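Local coordinates for protein putative polysaccharide binding proteins (DUF1812) (Bacteroides thetaiotaomicron VPI-5482, PDB 3GF8) that probably takes part in fimbrial assembly as an outer-membrane lipoprotein of the FimB/Mfa2 family, and may bind polysaccharide, at residues Glu40-Leu51 with Ile91-Leu101. Sequence-based numbering, arbitrary orientation.
Sequences ELYVFDKNGKYL and ITSLTPGVSTL
A beta hairpin, strand 38-44 turning into strand 50-57, is covered on one side by the loop that links strands 89-91 and 105-108. The chain belongs to the fimbrillin superfamily, and its sequence family is placed in the transthyretin clan. Tyr50 is the main hairpin residue in this contact. Its backbone N donates to Ser99 O over 2.8 Å, almost straight at 171°. Its O accepts from Gly97 N at 2.9 Å, so both backbone polar groups of Tyr50 are tied to the loop. The Tyr50 ring points into the loop because CG lies anti to the backbone N (chi1 180°). Leu94 CB sits over one face, 3.6 Å from the ring centroid, in a CH-pi contact, while Pro96 N lies at the ring edge, in plane. Leu94 CD1 continues past this ring to the edge of Phe44, where it meets CZ at 3.8 Å. Leu101 lies over a face of the Phe44 ring, with CG near the centre and CD2 above CE1. Leu101 also touches Gln78 of strand 75-83, which pairs with strand 38-44. The type I turn Asp45-Gly48 closes the hairpin. Beyond it, Lys49 bends at chi2 and NZ donates to Val98 O over a long 3.3 Å. Within the loop Thr95 N donates to Ser99 OG, and Thr95 O accepts from both Val98 N and Ser99 N. Near Ile91, Tyr42 OH donates to Glu40 OE1, whose partner oxygen OE2 forms a salt bridge with Lys53. Ile91 CG2 packs 3.4 Å from Tyr42 OH, and one water donates to both this hydroxyl and Thr92 O, 2.8 Å from each.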
ATOM      1  N   GLU A  40     -13.109  -4.351   8.444  1.00 20.65           N
ATOM      2  CA  GLU A  40     -14.401  -4.705   7.931  1.00 19.68           C
ATOM      3  C   GLU A  40     -14.302  -6.103   7.345  1.00 21.92           C
ATOM      4  O   GLU A  40     -13.612  -6.335   6.336  1.00 24.40           O
ATOM      5  CB  GLU A  40     -14.870  -3.677   6.924  1.00 19.74           C
ATOM      6  CG  GLU A  40     -16.307  -3.918   6.363  1.00 27.82           C
ATOM      7  CD  GLU A  40     -16.829  -2.710   5.553  1.00 31.16           C
ATOM      8  OE1 GLU A  40     -16.358  -2.451   4.405  1.00 30.49           O
ATOM      9  OE2 GLU A  40     -17.690  -1.998   6.087  1.00 29.01           O
ATOM     10  N   LEU A  41     -14.967  -7.036   8.022  1.00 24.01           N
ATOM     11  CA  LEU A  41     -14.925  -8.464   7.673  1.00 26.22           C
ATOM     12  C   LEU A  41     -16.048  -8.762   6.676  1.00 25.95           C
ATOM     13  O   LEU A  41     -17.190  -8.386   6.902  1.00 24.10           O
ATOM     14  CB  LEU A  41     -15.116  -9.334   8.926  1.00 25.58           C
ATOM     15  CG  LEU A  41     -14.869 -10.846   8.781  1.00 26.37           C
ATOM     16  CD1 LEU A  41     -13.399 -11.157   8.736  1.00 24.23           C
ATOM     17  CD2 LEU A  41     -15.554 -11.636   9.902  1.00 23.41           C
ATOM     18  N   TYR A  42     -15.709  -9.445   5.594  1.00 23.45           N
ATOM     19  CA  TYR A  42     -16.686  -9.884   4.609  1.00 24.46           C
ATOM     20  C   TYR A  42     -16.860 -11.408   4.778  1.00 25.29           C
ATOM     21  O   TYR A  42     -15.863 -12.138   4.839  1.00 27.53           O
ATOM     22  CB  TYR A  42     -16.178  -9.489   3.200  1.00 24.89           C
ATOM     23  CG  TYR A  42     -16.309  -8.000   2.948  1.00 28.83           C
ATOM     24  CD1 TYR A  42     -15.430  -7.097   3.519  1.00 24.61           C
ATOM     25  CD2 TYR A  42     -17.367  -7.489   2.188  1.00 32.61           C
ATOM     26  CE1 TYR A  42     -15.589  -5.710   3.335  1.00 29.31           C
ATOM     27  CE2 TYR A  42     -17.511  -6.120   1.973  1.00 29.63           C
ATOM     28  CZ  TYR A  42     -16.625  -5.237   2.559  1.00 31.95           C
ATOM     29  OH  TYR A  42     -16.775  -3.887   2.350  1.00 30.65           O
ATOM     30  N   VAL A  43     -18.105 -11.877   4.847  1.00 22.53           N
ATOM     31  CA  VAL A  43     -18.412 -13.298   5.041  1.00 21.22           C
ATOM     32  C   VAL A  43     -19.215 -13.853   3.870  1.00 23.29           C
ATOM     33  O   VAL A  43     -20.228 -13.295   3.470  1.00 24.54           O
ATOM     34  CB  VAL A  43     -19.168 -13.543   6.341  1.00 23.39           C
ATOM     35  CG1 VAL A  43     -19.496 -15.057   6.505  1.00 27.03           C
ATOM     36  CG2 VAL A  43     -18.362 -13.040   7.528  1.00 19.89           C
ATOM     37  N   PHE A  44     -18.719 -14.941   3.302  1.00 25.02           N
ATOM     38  CA  PHE A  44     -19.320 -15.596   2.167  1.00 26.12           C
ATOM     39  C   PHE A  44     -19.575 -17.054   2.575  1.00 29.53           C
ATOM     40  O   PHE A  44     -18.887 -17.592   3.432  1.00 31.40           O
ATOM     41  CB  PHE A  44     -18.360 -15.541   0.975  1.00 24.99           C
ATOM     42  CG  PHE A  44     -18.076 -14.150   0.486  1.00 28.64           C
ATOM     43  CD1 PHE A  44     -17.063 -13.398   1.047  1.00 23.95           C
ATOM     44  CD2 PHE A  44     -18.832 -13.589  -0.538  1.00 31.45           C
ATOM     45  CE1 PHE A  44     -16.810 -12.097   0.593  1.00 32.01           C
ATOM     46  CE2 PHE A  44     -18.580 -12.304  -0.993  1.00 30.07           C
ATOM     47  CZ  PHE A  44     -17.571 -11.558  -0.424  1.00 27.66           C
ATOM     48  N   ASP A  45     -20.535 -17.696   1.935  1.00 32.16           N
ATOM     49  CA  ASP A  45     -20.931 -19.057   2.314  1.00 35.57           C
ATOM     50  C   ASP A  45     -20.204 -20.147   1.545  1.00 39.04           C
ATOM     51  O   ASP A  45     -19.244 -19.865   0.824  1.00 37.51           O
ATOM     52  CB  ASP A  45     -22.435 -19.208   2.133  1.00 36.19           C
ATOM     53  CG  ASP A  45     -22.876 -19.217   0.659  1.00 34.92           C
ATOM     54  OD1 ASP A  45     -22.075 -19.451  -0.287  1.00 40.02           O
ATOM     55  OD2 ASP A  45     -24.064 -18.972   0.480  1.00 31.56           O
ATOM     56  N   LYS A  46     -20.676 -21.388   1.728  1.00 44.54           N
ATOM     57  CA  LYS A  46     -20.142 -22.572   1.053  1.00 49.44           C
ATOM     58  C   LYS A  46     -20.037 -22.302  -0.450  1.00 52.41           C
ATOM     59  O   LYS A  46     -18.971 -22.439  -1.064  1.00 54.64           O
ATOM     60  CB  LYS A  46     -21.062 -23.770   1.306  1.00 48.79           C
ATOM     61  N   ASN A  47     -21.148 -21.834  -1.007  1.00 53.67           N
ATOM     62  CA  ASN A  47     -21.249 -21.503  -2.426  1.00 53.92           C
ATOM     63  C   ASN A  47     -20.489 -20.254  -2.902  1.00 52.67           C
ATOM     64  O   ASN A  47     -20.511 -19.963  -4.106  1.00 56.97           O
ATOM     65  CB  ASN A  47     -22.728 -21.333  -2.796  1.00 54.96           C
ATOM     66  CG  ASN A  47     -23.587 -22.494  -2.318  1.00 59.88           C
ATOM     67  OD1 ASN A  47     -23.121 -23.642  -2.236  1.00 61.14           O
ATOM     68  ND2 ASN A  47     -24.843 -22.201  -1.993  1.00 60.87           N
ATOM     69  N   GLY A  48     -19.838 -19.508  -2.003  1.00 47.45           N
ATOM     70  CA  GLY A  48     -19.150 -18.260  -2.390  1.00 42.48           C
ATOM     71  C   GLY A  48     -20.053 -17.025  -2.503  1.00 38.47           C
ATOM     72  O   GLY A  48     -19.606 -15.955  -2.932  1.00 38.16           O
ATOM     73  N   LYS A  49     -21.311 -17.179  -2.105  1.00 35.10           N
ATOM     74  CA  LYS A  49     -22.282 -16.090  -2.057  1.00 33.35           C
ATOM     75  C   LYS A  49     -22.125 -15.282  -0.770  1.00 29.19           C
ATOM     76  O   LYS A  49     -21.971 -15.817   0.308  1.00 26.78           O
ATOM     77  CB  LYS A  49     -23.720 -16.615  -2.119  1.00 34.27           C
ATOM     78  CG  LYS A  49     -24.057 -17.444  -3.357  1.00 41.75           C
ATOM     79  CD  LYS A  49     -24.280 -16.579  -4.575  1.00 47.78           C
ATOM     80  CE  LYS A  49     -24.745 -17.410  -5.750  1.00 52.22           C
ATOM     81  NZ  LYS A  49     -25.150 -16.492  -6.836  1.00 57.85           N
ATOM     82  N   TYR A  50     -22.197 -13.980  -0.928  1.00 26.03           N
ATOM     83  CA  TYR A  50     -22.086 -13.036   0.150  1.00 28.61           C
ATOM     84  C   TYR A  50     -23.179 -13.226   1.163  1.00 26.77           C
ATOM     85  O   TYR A  50     -24.334 -13.392   0.806  1.00 25.60           O
ATOM     86  CB  TYR A  50     -22.225 -11.642  -0.443  1.00 28.30           C
ATOM     87  CG  TYR A  50     -22.145 -10.499   0.496  1.00 26.28           C
ATOM     88  CD1 TYR A  50     -20.964 -10.191   1.131  1.00 31.11           C
ATOM     89  CD2 TYR A  50     -23.248  -9.657   0.697  1.00 32.52           C
ATOM     90  CE1 TYR A  50     -20.878  -9.086   1.954  1.00 29.71           C
ATOM     91  CE2 TYR A  50     -23.169  -8.564   1.511  1.00 27.02           C
ATOM     92  CZ  TYR A  50     -21.966  -8.278   2.135  1.00 28.35           C
ATOM     93  OH  TYR A  50     -21.843  -7.177   2.941  1.00 30.80           O
ATOM     94  N   LEU A  51     -22.796 -13.164   2.424  1.00 26.75           N
ATOM     95  CA  LEU A  51     -23.743 -13.237   3.529  1.00 28.60           C
ATOM     96  C   LEU A  51     -23.881 -11.881   4.210  1.00 26.03           C
ATOM     97  O   LEU A  51     -24.988 -11.388   4.390  1.00 26.16           O
ATOM     98  CB  LEU A  51     -23.289 -14.302   4.526  1.00 26.72           C
ATOM     99  CG  LEU A  51     -23.451 -15.731   3.972  1.00 36.25           C
ATOM    100  CD1 LEU A  51     -22.823 -16.825   4.880  1.00 34.80           C
ATOM    101  CD2 LEU A  51     -24.906 -15.997   3.817  1.00 27.44           C
ATOM    102  N   ILE A  91     -15.752   0.868  -1.962  1.00 25.72           N
ATOM    103  CA  ILE A  91     -15.794  -0.584  -1.991  1.00 28.11           C
ATOM    104  C   ILE A  91     -17.185  -0.924  -2.505  1.00 28.15           C
ATOM    105  O   ILE A  91     -18.170  -0.408  -2.000  1.00 28.09           O
ATOM    106  CB  ILE A  91     -15.575  -1.195  -0.590  1.00 28.71           C
ATOM    107  CG1 ILE A  91     -14.235  -0.700   0.019  1.00 28.07           C
ATOM    108  CG2 ILE A  91     -15.631  -2.732  -0.669  1.00 24.15           C
ATOM    109  CD1 ILE A  91     -14.065  -0.952   1.589  1.00 17.37           C
ATOM    110  N   THR A  92     -17.279  -1.766  -3.522  1.00 27.85           N
ATOM    111  CA  THR A  92     -18.586  -2.142  -4.071  1.00 28.55           C
ATOM    112  C   THR A  92     -19.509  -2.686  -2.965  1.00 26.09           C
ATOM    113  O   THR A  92     -19.046  -3.341  -2.009  1.00 25.33           O
ATOM    114  CB  THR A  92     -18.434  -3.174  -5.204  1.00 28.63           C
ATOM    115  OG1 THR A  92     -17.607  -4.220  -4.761  1.00 31.16           O
ATOM    116  CG2 THR A  92     -17.734  -2.573  -6.445  1.00 36.21           C
ATOM    117  N   SER A  93     -20.800  -2.395  -3.079  1.00 24.80           N
ATOM    118  CA  SER A  93     -21.813  -2.969  -2.172  1.00 25.69           C
ATOM    119  C   SER A  93     -22.459  -4.174  -2.739  1.00 24.16           C
ATOM    120  O   SER A  93     -23.012  -4.150  -3.854  1.00 25.29           O
ATOM    121  CB  SER A  93     -22.945  -2.001  -1.871  1.00 26.57           C
ATOM    122  OG  SER A  93     -22.391  -0.808  -1.482  1.00 29.37           O
ATOM    123  N   LEU A  94     -22.454  -5.208  -1.922  1.00 26.15           N
ATOM    124  CA  LEU A  94     -22.848  -6.541  -2.345  1.00 26.88           C
ATOM    125  C   LEU A  94     -24.266  -6.833  -1.867  1.00 23.37           C
ATOM    126  O   LEU A  94     -24.763  -6.248  -0.902  1.00 21.71           O
ATOM    127  CB  LEU A  94     -21.851  -7.569  -1.778  1.00 26.90           C
ATOM    128  CG  LEU A  94     -20.400  -7.517  -2.298  1.00 34.24           C
ATOM    129  CD1 LEU A  94     -19.674  -8.794  -1.905  1.00 34.91           C
ATOM    130  CD2 LEU A  94     -20.233  -7.273  -3.800  1.00 29.53           C
ATOM    131  N   THR A  95     -24.913  -7.761  -2.529  1.00 23.67           N
ATOM    132  CA  THR A  95     -26.259  -8.162  -2.124  1.00 24.79           C
ATOM    133  C   THR A  95     -26.225  -9.569  -1.522  1.00 22.16           C
ATOM    134  O   THR A  95     -25.751 -10.506  -2.175  1.00 20.71           O
ATOM    135  CB  THR A  95     -27.241  -8.074  -3.296  1.00 26.06           C
ATOM    136  OG1 THR A  95     -27.295  -6.709  -3.750  1.00 32.56           O
ATOM    137  CG2 THR A  95     -28.628  -8.536  -2.860  1.00 18.16           C
ATOM    138  N   PRO A  96     -26.679  -9.705  -0.268  1.00 20.58           N
ATOM    139  CA  PRO A  96     -26.738 -11.022   0.381  1.00 23.69           C
ATOM    140  C   PRO A  96     -27.474 -12.057  -0.485  1.00 25.82           C
ATOM    141  O   PRO A  96     -28.552 -11.783  -1.014  1.00 27.43           O
ATOM    142  CB  PRO A  96     -27.490 -10.750   1.694  1.00 22.73           C
ATOM    143  CG  PRO A  96     -27.142  -9.323   2.009  1.00 22.97           C
ATOM    144  CD  PRO A  96     -27.084  -8.630   0.648  1.00 19.01           C
ATOM    145  N   GLY A  97     -26.830 -13.204  -0.692  1.00 25.14           N
ATOM    146  CA  GLY A  97     -27.438 -14.321  -1.397  1.00 26.02           C
ATOM    147  C   GLY A  97     -27.369 -14.209  -2.894  1.00 28.07           C
ATOM    148  O   GLY A  97     -27.815 -15.128  -3.600  1.00 27.34           O
ATOM    149  N   VAL A  98     -26.821 -13.096  -3.389  1.00 27.61           N
ATOM    150  CA  VAL A  98     -26.776 -12.820  -4.827  1.00 26.68           C
ATOM    151  C   VAL A  98     -25.311 -12.599  -5.242  1.00 29.55           C
ATOM    152  O   VAL A  98     -24.795 -13.330  -6.092  1.00 30.02           O
ATOM    153  CB  VAL A  98     -27.721 -11.658  -5.211  1.00 27.85           C
ATOM    154  CG1 VAL A  98     -27.595 -11.312  -6.702  1.00 21.97           C
ATOM    155  CG2 VAL A  98     -29.213 -12.031  -4.871  1.00 20.22           C
ATOM    156  N   SER A  99     -24.616 -11.673  -4.590  1.00 28.28           N
ATOM    157  CA  SER A  99     -23.228 -11.369  -4.958  1.00 28.10           C
ATOM    158  C   SER A  99     -22.227 -12.452  -4.540  1.00 29.12           C
ATOM    159  O   SER A  99     -22.485 -13.228  -3.652  1.00 29.89           O
ATOM    160  CB  SER A  99     -22.812 -10.025  -4.339  1.00 29.89           C
ATOM    161  OG  SER A  99     -23.813  -9.035  -4.580  1.00 24.85           O
ATOM    162  N   THR A 100     -21.064 -12.484  -5.192  1.00 29.21           N
ATOM    163  CA  THR A 100     -19.971 -13.384  -4.832  1.00 25.82           C
ATOM    164  C   THR A 100     -18.672 -12.575  -4.715  1.00 28.46           C
ATOM    165  O   THR A 100     -18.673 -11.367  -5.022  1.00 27.82           O
ATOM    166  CB  THR A 100     -19.796 -14.444  -5.900  1.00 28.08           C
ATOM    167  OG1 THR A 100     -19.348 -13.817  -7.103  1.00 29.45           O
ATOM    168  CG2 THR A 100     -21.128 -15.162  -6.174  1.00 25.43           C
ATOM    169  N   LEU A 101     -17.590 -13.237  -4.278  1.00 26.64           N
ATOM    170  CA  LEU A 101     -16.283 -12.599  -4.055  1.00 30.16           C
ATOM    171  C   LEU A 101     -15.811 -11.745  -5.213  1.00 28.94           C
ATOM    172  O   LEU A 101     -15.331 -10.655  -4.998  1.00 27.59           O
ATOM    173  CB  LEU A 101     -15.178 -13.639  -3.774  1.00 30.21           C
ATOM    174  CG  LEU A 101     -14.877 -14.004  -2.316  1.00 32.42           C
ATOM    175  CD1 LEU A 101     -13.919 -15.175  -2.300  1.00 30.79           C
ATOM    176  CD2 LEU A 101     -14.293 -12.827  -1.534  1.00 18.87           C
TER
HETATM  177  O   HOH W   1     -19.014  -3.320   0.820  1.00 21.47           O
HETATM  178  O   HOH W   2     -21.056  -5.029   0.628  1.00 23.69           O